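SAM-dependent methyltransferase (Anabaena variabilis ATCC 29413, PDB 3GGD) probably transfers a methyl group from S-adenosyl-L-methionine to a substrate not yet identified, and binds the by-product S-adenosyl-L-homocysteine in a Rossmann-like domain. Local coordinates at residues A[17-25]-A[187-195]; A[75-86]-A[100-109]. All coordinates share one frame; numbering follows the deposited sequence. Where two conformers were deposited one is given.

Contact 1 (A[17-25]-A[187-195]); sequences DAWEQYWNK and LLVMEHGIR. With SAH (S-adenosyl-L-homocysteine), chain E.
With CG anti to the backbone N (chi1 -166°) and the chain extended beyond it, Gln21 brings its amide to the ND1 edge of the His192 ring, the two planes turned about 62° apart. OE1 accepts a bond from ND1 at 2.5 Å, a distance too short to be taken at face value. The bond lies in the imidazole plane, but the donor sits above that of the amide carbonyl. Lys25 CG is likewise anti to its N, and a bend at chi3 (70°) turns NZ back to His192 NE2 at 2.9 Å. The same ammonium group reaches a lone pair of Leu188 O at 2.8 Å. Both ring nitrogens of His192 are thus engaged, ND1 as donor and NE2 as acceptor, while Tyr22 CA rests on a face of the ring. In this Rossmann-like methyltransferase the contact joins helix 15-29, which contributes Trp19 and Trp23 to the S-adenosyl-L-homocysteine pocket, to helix 184-190 and the type I turn Met190-Gly193. Trp19 is layered between Ile194 and the ligand. Ile194 CD1 sits over one face of its indole, 3.6 Å from the centroid of the five-membered ring, and the opposite face bears on S-adenosyl-L-homocysteine, with CD1 of Trp19 3.4 Å from adenine C8. An alanine here would remove the indole and would probably leave a gap between Ile194 and the nucleoside. One turn further on, Trp23 NE1 donates to the ribose O3' at 3.0 Å.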
loop_
_atom_site.group_PDB
_atom_site.type_symbol
_atom_site.label_atom_id
_atom_site.label_comp_id
_atom_site.label_asym_id
_atom_site.label_seq_id
_atom_site.Cartn_x
_atom_site.Cartn_y
_atom_site.Cartn_z
ATOM N N ASP A 17 -4.203 15.295 2.582
ATOM C CA ASP A 17 -5.409 15.717 3.285
ATOM C C ASP A 17 -6.539 14.689 3.248
ATOM O O ASP A 17 -7.206 14.421 4.263
ATOM C CB ASP A 17 -5.923 17.026 2.691
ATOM C CG ASP A 17 -5.046 18.238 3.037
ATOM O OD1 ASP A 17 -4.097 18.123 3.853
ATOM O OD2 ASP A 17 -5.336 19.319 2.488
ATOM N N ALA A 18 -6.760 14.106 2.074
ATOM C CA ALA A 18 -7.867 13.152 1.902
ATOM C C ALA A 18 -7.664 11.927 2.799
ATOM O O ALA A 18 -8.590 11.485 3.517
ATOM C CB ALA A 18 -7.993 12.759 0.433
ATOM N N TRP A 19 -6.442 11.397 2.782
ATOM C CA TRP A 19 -6.105 10.229 3.579
ATOM C C TRP A 19 -6.139 10.483 5.081
ATOM O O TRP A 19 -6.579 9.622 5.840
ATOM C CB TRP A 19 -4.757 9.630 3.152
ATOM C CG TRP A 19 -4.893 8.767 1.938
ATOM C CD1 TRP A 19 -4.623 9.116 0.634
ATOM C CD2 TRP A 19 -5.430 7.444 1.898
ATOM N NE1 TRP A 19 -4.944 8.064 -0.204
ATOM C CE2 TRP A 19 -5.417 7.023 0.548
ATOM C CE3 TRP A 19 -5.911 6.570 2.872
ATOM C CZ2 TRP A 19 -5.834 5.759 0.152
ATOM C CZ3 TRP A 19 -6.334 5.314 2.486
ATOM C CH2 TRP A 19 -6.305 4.920 1.134
ATOM N N GLU A 20 -5.653 11.647 5.514
ATOM C CA GLU A 20 -5.768 11.992 6.919
ATOM C C GLU A 20 -7.244 12.159 7.306
ATOM O O GLU A 20 -7.644 11.739 8.404
ATOM C CB GLU A 20 -4.937 13.225 7.267
ATOM C CG GLU A 20 -5.183 13.808 8.693
ATOM C CD GLU A 20 -4.951 12.791 9.825
ATOM O OE1 GLU A 20 -4.165 11.825 9.646
ATOM O OE2 GLU A 20 -5.517 13.005 10.918
ATOM N N GLN A 21 -8.067 12.715 6.420
ATOM C CA GLN A 21 -9.502 12.836 6.738
ATOM C C GLN A 21 -10.127 11.435 6.918
ATOM O O GLN A 21 -10.849 11.167 7.902
ATOM C CB GLN A 21 -10.237 13.646 5.683
ATOM C CG GLN A 21 -11.642 14.073 6.172
ATOM C CD GLN A 21 -12.533 14.694 5.070
ATOM O OE1 GLN A 21 -12.676 14.129 3.951
ATOM N NE2 GLN A 21 -13.128 15.838 5.381
ATOM N N TYR A 22 -9.760 10.512 6.022
ATOM C CA TYR A 22 -10.252 9.149 6.127
ATOM C C TYR A 22 -9.821 8.467 7.430
ATOM O O TYR A 22 -10.640 7.878 8.137
ATOM C CB TYR A 22 -9.747 8.298 4.967
ATOM C CG TYR A 22 -10.007 6.825 5.177
ATOM C CD1 TYR A 22 -11.295 6.274 4.964
ATOM C CD2 TYR A 22 -8.996 5.984 5.618
ATOM C CE1 TYR A 22 -11.552 4.938 5.155
ATOM C CE2 TYR A 22 -9.251 4.616 5.819
ATOM C CZ TYR A 22 -10.518 4.102 5.588
ATOM O OH TYR A 22 -10.755 2.770 5.787
ATOM N N TRP A 23 -8.527 8.554 7.728
ATOM C CA TRP A 23 -7.980 7.881 8.900
ATOM C C TRP A 23 -8.456 8.520 10.168
ATOM O O TRP A 23 -8.745 7.828 11.137
ATOM C CB TRP A 23 -6.462 7.823 8.847
ATOM C CG TRP A 23 -5.915 6.711 8.005
ATOM C CD1 TRP A 23 -5.122 6.831 6.888
ATOM C CD2 TRP A 23 -6.079 5.296 8.221
ATOM N NE1 TRP A 23 -4.782 5.598 6.420
ATOM C CE2 TRP A 23 -5.364 4.636 7.210
ATOM C CE3 TRP A 23 -6.756 4.532 9.183
ATOM C CZ2 TRP A 23 -5.277 3.250 7.141
ATOM C CZ3 TRP A 23 -6.703 3.136 9.099
ATOM C CH2 TRP A 23 -5.965 2.510 8.095
ATOM N N ASN A 24 -8.599 9.834 10.175
ATOM C CA ASN A 24 -9.135 10.460 11.381
ATOM C C ASN A 24 -10.609 10.038 11.636
ATOM O O ASN A 24 -11.027 9.812 12.783
ATOM C CB ASN A 24 -9.034 11.965 11.341
ATOM C CG ASN A 24 -9.252 12.586 12.728
ATOM O OD1 ASN A 24 -10.264 13.216 12.963
ATOM N ND2 ASN A 24 -8.335 12.347 13.652
ATOM N N LYS A 25 -11.388 9.938 10.567
ATOM C CA LYS A 25 -12.757 9.458 10.694
ATOM C C LYS A 25 -12.758 8.028 11.217
ATOM O O LYS A 25 -13.564 7.671 12.089
ATOM C CB LYS A 25 -13.490 9.520 9.357
ATOM C CG LYS A 25 -14.839 8.851 9.432
ATOM C CD LYS A 25 -15.416 8.517 8.136
ATOM C CE LYS A 25 -14.720 7.410 7.416
ATOM N NZ LYS A 25 -15.173 7.645 5.991
ATOM N N LEU A 187 -17.094 2.424 -0.067
ATOM C CA LEU A 187 -17.737 3.718 -0.006
ATOM C C LEU A 187 -17.126 4.572 1.120
ATOM O O LEU A 187 -16.964 5.802 0.975
ATOM C CB LEU A 187 -19.251 3.555 0.117
ATOM C CG LEU A 187 -19.965 3.073 -1.148
ATOM C CD1 LEU A 187 -21.468 2.785 -0.888
ATOM C CD2 LEU A 187 -19.779 4.095 -2.332
ATOM N N LEU A 188 -16.757 3.926 2.232
ATOM C CA LEU A 188 -16.121 4.637 3.346
ATOM C C LEU A 188 -14.846 5.369 2.972
ATOM O O LEU A 188 -14.538 6.414 3.572
ATOM C CB LEU A 188 -15.837 3.709 4.547
ATOM C CG LEU A 188 -17.076 3.256 5.337
ATOM C CD1 LEU A 188 -16.698 2.257 6.448
ATOM C CD2 LEU A 188 -17.885 4.417 5.899
ATOM N N VAL A 189 -14.087 4.832 2.015
ATOM C CA VAL A 189 -12.860 5.502 1.566
ATOM C C VAL A 189 -13.220 6.571 0.532
ATOM O O VAL A 189 -12.727 7.695 0.583
ATOM C CB VAL A 189 -11.806 4.531 0.898
ATOM C CG1 VAL A 189 -10.362 5.103 1.040
ATOM C CG2 VAL A 189 -11.896 3.123 1.474
HETATM N N MSE A 190 -14.076 6.205 -0.416
HETATM C CA MSE A 190 -14.457 7.111 -1.525
HETATM C C MSE A 190 -15.158 8.371 -1.067
HETATM O O MSE A 190 -15.185 9.390 -1.751
HETATM C CB MSE A 190 -15.347 6.369 -2.522
HETATM C CG MSE A 190 -14.593 5.201 -3.209
HETATM SE SE MSE A 190 -15.838 4.182 -4.374
HETATM C CE MSE A 190 -16.850 5.555 -5.341
ATOM N N GLU A 191 -15.743 8.296 0.110
ATOM C CA GLU A 191 -16.347 9.458 0.762
ATOM C C GLU A 191 -15.352 10.622 0.784
ATOM O O GLU A 191 -15.740 11.767 0.774
ATOM C CB GLU A 191 -16.756 8.992 2.175
ATOM C CG GLU A 191 -17.616 9.820 2.924
ATOM C CD GLU A 191 -18.993 10.015 2.282
ATOM O OE1 GLU A 191 -19.669 9.000 1.973
ATOM O OE2 GLU A 191 -19.411 11.195 2.125
ATOM N N HIS A 192 -14.055 10.329 0.784
ATOM C CA HIS A 192 -13.014 11.358 0.880
ATOM C C HIS A 192 -12.399 11.762 -0.457
ATOM O O HIS A 192 -11.419 12.500 -0.485
ATOM C CB HIS A 192 -11.953 10.899 1.899
ATOM C CG HIS A 192 -12.562 10.629 3.245
ATOM N ND1 HIS A 192 -12.921 11.645 4.102
ATOM C CD2 HIS A 192 -13.025 9.484 3.805
ATOM C CE1 HIS A 192 -13.538 11.136 5.153
ATOM N NE2 HIS A 192 -13.627 9.827 4.997
ATOM N N GLY A 193 -12.994 11.311 -1.557
ATOM C CA GLY A 193 -12.465 11.620 -2.898
ATOM C C GLY A 193 -11.385 10.631 -3.374
ATOM O O GLY A 193 -10.933 10.704 -4.521
ATOM N N ILE A 194 -10.982 9.708 -2.510
ATOM C CA ILE A 194 -10.012 8.649 -2.857
ATOM C C ILE A 194 -10.705 7.623 -3.751
ATOM O O ILE A 194 -11.913 7.343 -3.574
ATOM C CB ILE A 194 -9.482 7.953 -1.576
ATOM C CG1 ILE A 194 -8.720 8.980 -0.697
ATOM C CG2 ILE A 194 -8.597 6.714 -1.898
ATOM C CD1 ILE A 194 -8.668 8.650 0.816
ATOM N N ARG A 195 -9.962 7.114 -4.740
ATOM C CA ARG A 195 -10.483 6.128 -5.690
ATOM C C ARG A 195 -9.473 5.018 -5.883
ATOM O O ARG A 195 -8.272 5.262 -5.906
ATOM C CB ARG A 195 -10.759 6.741 -7.057
ATOM C CG ARG A 195 -11.822 7.825 -7.061
ATOM C CD ARG A 195 -13.199 7.229 -6.839
ATOM N NE ARG A 195 -14.270 8.244 -6.835
ATOM C CZ ARG A 195 -14.709 8.907 -5.767
ATOM N NH1 ARG A 195 -14.205 8.712 -4.558
ATOM N NH2 ARG A 195 -15.675 9.766 -5.914
HETATM N N SAH E . -0.288 -0.902 3.497
HETATM C CA SAH E . -1.447 -0.752 4.415
HETATM C CB SAH E . -2.408 0.389 4.017
HETATM C CG SAH E . -3.029 0.395 2.609
HETATM S SD SAH E . -4.197 1.744 2.357
HETATM C C SAH E . -2.233 -2.048 4.544
HETATM O O SAH E . -2.974 -2.240 5.541
HETATM O OXT SAH E . -2.171 -2.905 3.663
HETATM C "C5'" SAH E . -3.157 2.945 1.576
HETATM C "C4'" SAH E . -2.253 3.707 2.589
HETATM O "O4'" SAH E . -1.410 4.646 1.879
HETATM C "C3'" SAH E . -2.972 4.560 3.650
HETATM O "O3'" SAH E . -2.550 4.258 4.969
HETATM C "C2'" SAH E . -2.579 5.994 3.317
HETATM O "O2'" SAH E . -2.619 6.932 4.412
HETATM C "C1'" SAH E . -1.217 5.807 2.675
HETATM N N9 SAH E . -0.788 6.943 1.850
HETATM C C8 SAH E . -1.586 7.616 0.977
HETATM N N7 SAH E . -0.880 8.578 0.360
HETATM C C5 SAH E . 0.389 8.519 0.865
HETATM C C6 SAH E . 1.603 9.305 0.671
HETATM N N6 SAH E . 1.515 10.332 -0.206
HETATM N N1 SAH E . 2.713 9.013 1.365
HETATM C C2 SAH E . 2.713 7.977 2.264
HETATM N N3 SAH E . 1.621 7.246 2.486
HETATM C C4 SAH E . 0.454 7.479 1.855
#

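Contact 2 (A[75-86]-A[100-109]); sequences SQFFPRVIGLDV and AANISYRLLD. With SAH (S-adenosyl-L-homocysteine), chain E; SO4 (sulfate ion), chain H; EDO (1,2-ethanediol), chain S.
Tyr105 presents the edge of its ring to Gly83 O, and one face is covered by CG2 of Ile103 two residues earlier on the same strand. A side chain at Gly83 would run into CD1 of that ring, so the glycine lets Tyr105 lie close against the neighbouring strand. The Asn102 amide is gripped in its own plane: ND2 donates almost straight (174°) to a lone pair of Ser75 O at 2.9 Å, and also donates to Pro79 O at 3.2 Å, from well above that carbonyl plane. Water 1 joins Asn102 OD1 to Ser75 OG, which also bonds to the backbone O of Lys72. Strands 81-85 and 103-107 run parallel, crossing at -22°, and with helix 88-97 form a beta-alpha-beta unit at one margin of the Rossmann-like sheet. Gly83 N to Ser104 O, at 2.7 Å, is the shortest of their backbone bonds. On the side of Ile82 and Leu84, the extended Arg106 runs beside Leu84, its CB 3.7 Å from Leu84 CD2, and its guanidinium forms a salt bridge with Glu122. At the C-terminal ends of the strands, Asp85 takes both ribose hydroxyls, OD1 accepting from O2' and OD2 from O3', each at 2.7 Å. Asp109 OD1 accepts from adenine N6 at 3.0 Å and from Leu111 N, and Val86 CG1 packs on the adenine ring, 3.5 Å from C4.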
loop_
_atom_site.group_PDB
_atom_site.type_symbol
_atom_site.label_atom_id
_atom_site.label_comp_id
_atom_site.label_asym_id
_atom_site.label_seq_id
_atom_site.Cartn_x
_atom_site.Cartn_y
_atom_site.Cartn_z
ATOM N N SER A 75 7.538 -7.229 11.921
ATOM C CA SER A 75 8.479 -6.962 13.006
ATOM C C SER A 75 8.821 -8.233 13.745
ATOM O O SER A 75 9.818 -8.289 14.438
ATOM C CB SER A 75 7.914 -5.925 13.983
ATOM O OG SER A 75 6.987 -6.497 14.891
ATOM N N GLN A 76 7.978 -9.250 13.639
ATOM C CA GLN A 76 8.257 -10.547 14.308
ATOM C C GLN A 76 9.323 -11.334 13.516
ATOM O O GLN A 76 10.008 -12.171 14.043
ATOM C CB GLN A 76 6.940 -11.313 14.519
ATOM C CG GLN A 76 6.078 -10.613 15.606
ATOM C CD GLN A 76 4.536 -10.797 15.481
ATOM O OE1 GLN A 76 3.999 -11.045 14.384
ATOM N NE2 GLN A 76 3.815 -10.640 16.622
ATOM N N PHE A 77 9.517 -10.974 12.251
ATOM C CA PHE A 77 10.448 -11.694 11.375
ATOM C C PHE A 77 11.719 -10.906 11.044
ATOM O O PHE A 77 12.725 -11.493 10.754
ATOM C CB PHE A 77 9.731 -12.074 10.041
ATOM C CG PHE A 77 8.756 -13.217 10.194
ATOM C CD1 PHE A 77 7.485 -12.997 10.706
ATOM C CD2 PHE A 77 9.138 -14.524 9.876
ATOM C CE1 PHE A 77 6.598 -14.055 10.882
ATOM C CE2 PHE A 77 8.273 -15.566 10.056
ATOM C CZ PHE A 77 7.002 -15.352 10.563
ATOM N N PHE A 78 11.656 -9.579 11.023
ATOM C CA PHE A 78 12.818 -8.755 10.666
ATOM C C PHE A 78 13.329 -8.004 11.881
ATOM O O PHE A 78 12.530 -7.555 12.702
ATOM C CB PHE A 78 12.451 -7.747 9.586
ATOM C CG PHE A 78 12.237 -8.354 8.250
ATOM C CD1 PHE A 78 11.001 -8.898 7.906
ATOM C CD2 PHE A 78 13.263 -8.406 7.336
ATOM C CE1 PHE A 78 10.786 -9.473 6.676
ATOM C CE2 PHE A 78 13.066 -8.988 6.067
ATOM C CZ PHE A 78 11.814 -9.535 5.748
ATOM N N PRO A 79 14.656 -7.823 11.976
ATOM C CA PRO A 79 15.216 -7.181 13.162
ATOM C C PRO A 79 14.795 -5.717 13.357
ATOM O O PRO A 79 14.614 -5.286 14.490
ATOM C CB PRO A 79 16.748 -7.307 12.973
ATOM C CG PRO A 79 16.987 -7.611 11.599
ATOM C CD PRO A 79 15.703 -8.211 11.012
ATOM N N ARG A 80 14.615 -4.985 12.266
ATOM C CA ARG A 80 14.290 -3.568 12.368
ATOM C C ARG A 80 13.272 -3.158 11.317
ATOM O O ARG A 80 13.521 -3.273 10.112
ATOM C CB ARG A 80 15.563 -2.727 12.234
ATOM C CG ARG A 80 15.320 -1.223 12.320
ATOM C CD ARG A 80 16.581 -0.441 11.980
ATOM N NE ARG A 80 16.351 0.999 12.095
ATOM C CZ ARG A 80 17.234 1.932 11.753
ATOM N NH1 ARG A 80 18.412 1.609 11.250
ATOM N NH2 ARG A 80 16.921 3.205 11.927
ATOM N N VAL A 81 12.133 -2.652 11.789
ATOM C CA VAL A 81 11.039 -2.225 10.918
ATOM C C VAL A 81 10.665 -0.761 11.188
ATOM O O VAL A 81 10.540 -0.328 12.333
ATOM C CB VAL A 81 9.805 -3.145 11.084
ATOM C CG1 VAL A 81 8.620 -2.667 10.190
ATOM C CG2 VAL A 81 10.184 -4.670 10.801
ATOM N N ILE A 82 10.473 -0.019 10.099
ATOM C CA ILE A 82 10.024 1.352 10.134
ATOM C C ILE A 82 8.712 1.426 9.329
ATOM O O ILE A 82 8.660 1.095 8.156
ATOM C CB ILE A 82 11.074 2.295 9.521
ATOM C CG1 ILE A 82 12.392 2.206 10.314
ATOM C CG2 ILE A 82 10.559 3.745 9.498
ATOM C CD1 ILE A 82 13.623 2.746 9.574
ATOM N N GLY A 83 7.652 1.870 9.982
ATOM C CA GLY A 83 6.352 2.050 9.339
ATOM C C GLY A 83 6.177 3.522 8.978
ATOM O O GLY A 83 6.223 4.401 9.841
ATOM N N LEU A 84 6.037 3.793 7.689
ATOM C CA LEU A 84 5.884 5.161 7.202
ATOM C C LEU A 84 4.468 5.358 6.629
ATOM O O LEU A 84 3.952 4.507 5.887
ATOM C CB LEU A 84 6.906 5.455 6.117
ATOM C CG LEU A 84 8.402 5.386 6.485
ATOM C CD1 LEU A 84 9.231 5.653 5.189
ATOM C CD2 LEU A 84 8.748 6.331 7.608
ATOM N N ASP A 85 3.862 6.500 6.944
ATOM C CA ASP A 85 2.576 6.842 6.375
ATOM C C ASP A 85 2.423 8.353 6.376
ATOM O O ASP A 85 2.982 9.058 7.244
ATOM C CB ASP A 85 1.433 6.169 7.143
ATOM C CG ASP A 85 0.171 6.016 6.291
ATOM O OD1 ASP A 85 -0.600 7.013 6.159
ATOM O OD2 ASP A 85 -0.050 4.892 5.740
ATOM N N VAL A 86 1.654 8.850 5.416
ATOM C CA VAL A 86 1.333 10.274 5.333
ATOM C C VAL A 86 0.383 10.750 6.423
ATOM O O VAL A 86 0.385 11.939 6.749
ATOM C CB VAL A 86 0.695 10.632 3.938
ATOM C CG1 VAL A 86 -0.760 10.157 3.817
ATOM C CG2 VAL A 86 0.820 12.138 3.627
ATOM N N ALA A 100 5.820 -2.437 18.790
ATOM C CA ALA A 100 6.803 -3.461 19.161
ATOM C C ALA A 100 8.107 -2.706 19.392
ATOM O O ALA A 100 8.282 -1.610 18.856
ATOM C CB ALA A 100 6.959 -4.466 18.059
ATOM N N ALA A 101 8.999 -3.280 20.191
ATOM C CA ALA A 101 10.307 -2.687 20.497
ATOM C C ALA A 101 11.081 -2.373 19.227
ATOM O O ALA A 101 11.794 -1.400 19.195
ATOM C CB ALA A 101 11.146 -3.627 21.418
ATOM N N ASN A 102 10.919 -3.177 18.173
ATOM C CA ASN A 102 11.680 -2.986 16.939
ATOM C C ASN A 102 10.898 -2.374 15.796
ATOM O O ASN A 102 11.252 -2.514 14.624
ATOM C CB ASN A 102 12.326 -4.307 16.492
ATOM C CG ASN A 102 11.313 -5.343 16.101
ATOM O OD1 ASN A 102 10.235 -5.376 16.659
ATOM N ND2 ASN A 102 11.650 -6.181 15.131
ATOM N N ILE A 103 9.809 -1.702 16.130
ATOM C CA ILE A 103 9.091 -0.911 15.145
ATOM C C ILE A 103 9.169 0.583 15.492
ATOM O O ILE A 103 8.944 0.953 16.632
ATOM C CB ILE A 103 7.577 -1.211 15.097
ATOM C CG1 ILE A 103 7.295 -2.646 14.625
ATOM C CG2 ILE A 103 6.878 -0.217 14.133
ATOM C CD1 ILE A 103 5.780 -3.096 14.771
ATOM N N SER A 104 9.498 1.406 14.509
ATOM C CA SER A 104 9.349 2.849 14.621
ATOM C C SER A 104 8.306 3.280 13.597
ATOM O O SER A 104 8.328 2.834 12.455
ATOM C CB SER A 104 10.657 3.568 14.352
ATOM O OG SER A 104 11.641 3.170 15.285
ATOM N N TYR A 105 7.349 4.085 14.025
ATOM C CA TYR A 105 6.366 4.667 13.109
ATOM C C TYR A 105 6.769 6.105 12.876
ATOM O O TYR A 105 7.036 6.818 13.822
ATOM C CB TYR A 105 4.956 4.613 13.658
ATOM C CG TYR A 105 4.391 3.207 13.659
ATOM C CD1 TYR A 105 4.091 2.572 12.465
ATOM C CD2 TYR A 105 4.159 2.537 14.841
ATOM C CE1 TYR A 105 3.582 1.282 12.445
ATOM C CE2 TYR A 105 3.625 1.242 14.842
ATOM C CZ TYR A 105 3.352 0.628 13.648
ATOM O OH TYR A 105 2.849 -0.621 13.641
ATOM N N ARG A 106 6.764 6.546 11.631
ATOM C CA ARG A 106 7.197 7.893 11.322
ATOM C C ARG A 106 6.381 8.479 10.167
ATOM O O ARG A 106 6.050 7.776 9.200
ATOM C CB ARG A 106 8.680 7.845 10.992
ATOM C CG ARG A 106 9.242 9.120 10.487
ATOM C CD ARG A 106 10.747 9.097 10.716
ATOM N NE ARG A 106 11.414 10.261 10.136
ATOM C CZ ARG A 106 12.715 10.486 10.229
ATOM N NH1 ARG A 106 13.480 9.627 10.890
ATOM N NH2 ARG A 106 13.246 11.557 9.640
ATOM N N LEU A 107 6.048 9.761 10.289
ATOM C CA LEU A 107 5.296 10.464 9.265
ATOM C C LEU A 107 6.178 10.623 8.044
ATOM O O LEU A 107 7.359 10.914 8.159
ATOM C CB LEU A 107 4.872 11.856 9.741
ATOM C CG LEU A 107 3.731 11.977 10.758
ATOM C CD1 LEU A 107 3.674 13.397 11.273
ATOM C CD2 LEU A 107 2.389 11.557 10.157
ATOM N N LEU A 108 5.612 10.359 6.877
ATOM C CA LEU A 108 6.299 10.655 5.615
ATOM C C LEU A 108 5.287 10.731 4.489
ATOM O O LEU A 108 4.376 9.894 4.387
ATOM C CB LEU A 108 7.410 9.628 5.266
ATOM C CG LEU A 108 8.146 9.814 3.906
ATOM C CD1 LEU A 108 9.683 9.533 4.014
ATOM C CD2 LEU A 108 7.539 8.948 2.845
ATOM N N ASP A 109 5.480 11.721 3.638
ATOM C CA ASP A 109 4.672 11.906 2.463
ATOM C C ASP A 109 5.469 11.523 1.230
ATOM O O ASP A 109 6.396 12.244 0.843
ATOM C CB ASP A 109 4.203 13.389 2.383
ATOM C CG ASP A 109 3.169 13.629 1.272
ATOM O OD1 ASP A 109 3.110 12.821 0.307
ATOM O OD2 ASP A 109 2.398 14.611 1.387
HETATM N N SAH E . -0.288 -0.902 3.497
HETATM C CA SAH E . -1.447 -0.752 4.415
HETATM C CB SAH E . -2.408 0.389 4.017
HETATM C CG SAH E . -3.029 0.395 2.609
HETATM S SD SAH E . -4.197 1.744 2.357
HETATM C C SAH E . -2.233 -2.048 4.544
HETATM O O SAH E . -2.974 -2.240 5.541
HETATM O OXT SAH E . -2.171 -2.905 3.663
HETATM C "C5'" SAH E . -3.157 2.945 1.576
HETATM C "C4'" SAH E . -2.253 3.707 2.589
HETATM O "O4'" SAH E . -1.410 4.646 1.879
HETATM C "C3'" SAH E . -2.972 4.560 3.650
HETATM O "O3'" SAH E . -2.550 4.258 4.969
HETATM C "C2'" SAH E . -2.579 5.994 3.317
HETATM O "O2'" SAH E . -2.619 6.932 4.412
HETATM C "C1'" SAH E . -1.217 5.807 2.675
HETATM N N9 SAH E . -0.788 6.943 1.850
HETATM C C8 SAH E . -1.586 7.616 0.977
HETATM N N7 SAH E . -0.880 8.578 0.360
HETATM C C5 SAH E . 0.389 8.519 0.865
HETATM C C6 SAH E . 1.603 9.305 0.671
HETATM N N6 SAH E . 1.515 10.332 -0.206
HETATM N N1 SAH E . 2.713 9.013 1.365
HETATM C C2 SAH E . 2.713 7.977 2.264
HETATM N N3 SAH E . 1.621 7.246 2.486
HETATM C C4 SAH E . 0.454 7.479 1.855
HETATM S S SO4 H . 13.618 6.476 12.097
HETATM O O1 SO4 H . 14.467 5.338 12.476
HETATM O O2 SO4 H . 12.189 6.199 12.223
HETATM O O3 SO4 H . 13.944 6.826 10.723
HETATM O O4 SO4 H . 13.906 7.616 12.969
HETATM C C1 EDO S . 11.335 12.832 6.867
HETATM O O1 EDO S . 11.843 13.986 7.521
HETATM C C2 EDO S . 9.841 12.775 7.210
HETATM O O2 EDO S . 9.635 11.781 8.225
HETATM O O HOH W 1 8.306 -7.725 17.082
HETATM O O HOH W 2 12.813 0.501 14.016
#

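How the contacts relate
Contacts 1 and 2 lie about 23 Å apart between centres, yet they meet at S-adenosyl-L-homocysteine, which each touches. Along the chain contact 2 is nested within the loop closed by contact 1. The two also touch directly, where Trp19 CB packs against Val86 CG1 at 4.1 Å, so the two contacts form adjoining parts of the wall around the adenosine. The ribose is shared: O3' bonds to Trp23 of contact 1 and Asp85 of contact 2, whose side chains come within about 4 Å at their nearest atoms. Ala64, Gly110 and Arg131, from outside both contacts, supply further hydrogen bonds to the ligand.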